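Local coordinates for AcrH (Aeromonas hydrophila, PDB 3WXX), which probably acts as a type III secretion chaperone, binding the translocator AopB and keeping this hydrophobic, membrane-inserting protein soluble before secretion, at the interface of chains A and B. Numbering follows the deposited sequence. Chains: chain A, AcrH; chain B, AopB.

The interface of chains A and B. Residues chain A 80, 100, 104, 112, 115-116; chain B 122-123.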
ATOM      1  N   ILE A  80      -6.055  -7.174   3.113  1.00 41.71           N
ATOM      2  CA  ILE A  80      -5.877  -6.460   4.399  1.00 36.69           C
ATOM      3  C   ILE A  80      -4.682  -5.553   4.374  1.00 37.51           C
ATOM      4  O   ILE A  80      -4.734  -4.437   4.868  1.00 41.55           O
ATOM      5  CB  ILE A  80      -5.726  -7.415   5.562  1.00 35.98           C
ATOM      6  CG1 ILE A  80      -7.028  -8.187   5.785  1.00 39.97           C
ATOM      7  CG2 ILE A  80      -5.421  -6.663   6.820  1.00 34.19           C
ATOM      8  CD1 ILE A  80      -6.862  -9.580   6.337  1.00 41.19           C
ATOM      9  N   ALA A 100     -11.547  -4.702   5.444  1.00 41.88           N
ATOM     10  CA  ALA A 100     -10.482  -5.462   6.093  1.00 49.17           C
ATOM     11  C   ALA A 100     -11.049  -6.410   7.125  1.00 43.73           C
ATOM     12  O   ALA A 100     -10.530  -7.491   7.302  1.00 50.68           O
ATOM     13  CB  ALA A 100      -9.434  -4.533   6.727  1.00 49.96           C
ATOM     14  N   LEU A 104     -10.683 -10.309   7.478  1.00 42.93           N
ATOM     15  CA  LEU A 104     -10.231 -10.941   8.748  1.00 44.41           C
ATOM     16  C   LEU A 104     -11.148 -12.037   9.244  1.00 48.52           C
ATOM     17  O   LEU A 104     -10.689 -13.090   9.634  1.00 54.14           O
ATOM     18  CB  LEU A 104     -10.026  -9.903   9.824  1.00 40.63           C
ATOM     19  CG  LEU A 104      -8.781  -9.035   9.553  1.00 41.99           C
ATOM     20  CD1 LEU A 104      -8.703  -7.885  10.534  1.00 44.64           C
ATOM     21  CD2 LEU A 104      -7.499  -9.854   9.630  1.00 42.21           C
ATOM     22  N   GLY A 112      -9.288  -9.174  15.378  1.00 49.80           N
ATOM     23  CA  GLY A 112      -9.035  -8.083  14.434  1.00 49.42           C
ATOM     24  C   GLY A 112     -10.222  -7.737  13.559  1.00 42.40           C
ATOM     25  O   GLY A 112     -10.482  -6.569  13.293  1.00 37.04           O
ATOM     26  N   SER A 115     -12.037  -5.378  15.655  1.00 43.62           N
ATOM     27  CA  SER A 115     -11.442  -4.071  15.631  1.00 48.60           C
ATOM     28  C   SER A 115     -11.810  -3.289  14.372  1.00 50.38           C
ATOM     29  O   SER A 115     -12.055  -2.073  14.409  1.00 57.39           O
ATOM     30  CB  SER A 115      -9.932  -4.202  15.714  1.00 46.02           C
ATOM     31  OG  SER A 115      -9.350  -2.912  15.673  1.00 53.70           O
ATOM     32  N   GLY A 116     -11.847  -4.013  13.265  1.00 53.07           N
ATOM     33  CA  GLY A 116     -12.205  -3.448  11.978  1.00 54.13           C
ATOM     34  C   GLY A 116     -13.625  -2.983  11.921  1.00 48.07           C
ATOM     35  O   GLY A 116     -13.867  -1.829  11.582  1.00 49.05           O
TER
ATOM     36  N   GLY B 122      -6.123  -2.487  15.558  1.00 54.28           N
ATOM     37  CA  GLY B 122      -5.732  -3.882  15.702  1.00 53.01           C
ATOM     38  C   GLY B 122      -5.926  -4.667  14.433  1.00 56.02           C
ATOM     39  O   GLY B 122      -5.394  -5.767  14.275  1.00 64.93           O
ATOM     40  N   TRP B 123      -6.701  -4.103  13.516  1.00 56.48           N
ATOM     41  CA  TRP B 123      -6.966  -4.755  12.226  1.00 49.30           C
ATOM     42  C   TRP B 123      -5.813  -4.553  11.243  1.00 44.49           C
ATOM     43  O   TRP B 123      -5.624  -5.328  10.311  1.00 46.22           O
ATOM     44  CB  TRP B 123      -8.294  -4.256  11.637  1.00 43.18           C
ATOM     45  CG  TRP B 123      -8.350  -2.846  11.255  1.00 38.05           C
ATOM     46  CD1 TRP B 123      -8.701  -1.794  12.042  1.00 36.89           C
ATOM     47  CD2 TRP B 123      -8.035  -2.309   9.989  1.00 40.67           C
ATOM     48  NE1 TRP B 123      -8.620  -0.614  11.344  1.00 35.55           N
ATOM     49  CE2 TRP B 123      -8.209  -0.906  10.070  1.00 42.62           C
ATOM     50  CE3 TRP B 123      -7.568  -2.861   8.796  1.00 43.00           C
ATOM     51  CZ2 TRP B 123      -7.972  -0.064   8.984  1.00 41.74           C
ATOM     52  CZ3 TRP B 123      -7.314  -2.019   7.723  1.00 42.12           C
ATOM     53  CH2 TRP B 123      -7.524  -0.636   7.828  1.00 43.89           C
TER
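The AopB loop between helices 117-120 and 126-151 meets AcrH helices 95-106 and 110-126, with helix 76-89 touching at the margin. AcrH has the helical hairpins of a tetratricopeptide-repeat (TPR) chaperone, and AopB belongs to the SctE/SipB/YopB translocator family. B:Trp123 supplies most of AopB's side, with 57 Å² of its surface hidden by AcrH. Its CG lies between the backbone N and the carbonyl carbon (chi1 66°), and the second torsion turns the indole plane roughly perpendicular to the plane of CA, CB and CG, with one broad side towards the two AcrH helices. On that side the methyl CB of A:Ala100 comes in obliquely above the rim of the six-membered ring, 3.4 Å from CZ3 and also beside CE3. A:Gly116 approaches from the same side at the other end of the indole, its CA 3.9 Å from CD1 of the five-membered ring. The lack of a side chain here probably lets the helix backbone come close to the indole.

A:Leu104, one turn along the helix from A:Ala100, crosses the tryptophan side chain at about a right angle. Its branch methyl CD1 meets the stem rather than the ring, 3.8 Å from B:Trp123 CB. The same CB lies 3.6 Å from A:Gly112 O, a carbonyl of helix 110-126. A:Ser115 sits at the indole edge, with OG in the ring plane and 3.9 Å from CD1. Its hydroxyl is anti to the backbone N (chi1 179°), which points it at the AopB backbone, where B:Gly122 N donates a weak hydrogen bond to OG at 3.3 Å, bent to 128° at the hydrogen. On the flank by helix 76-89, the branch methyl CG2 of A:Ile80 contacts B:Trp123 O at 3.7 Å and loses little surface.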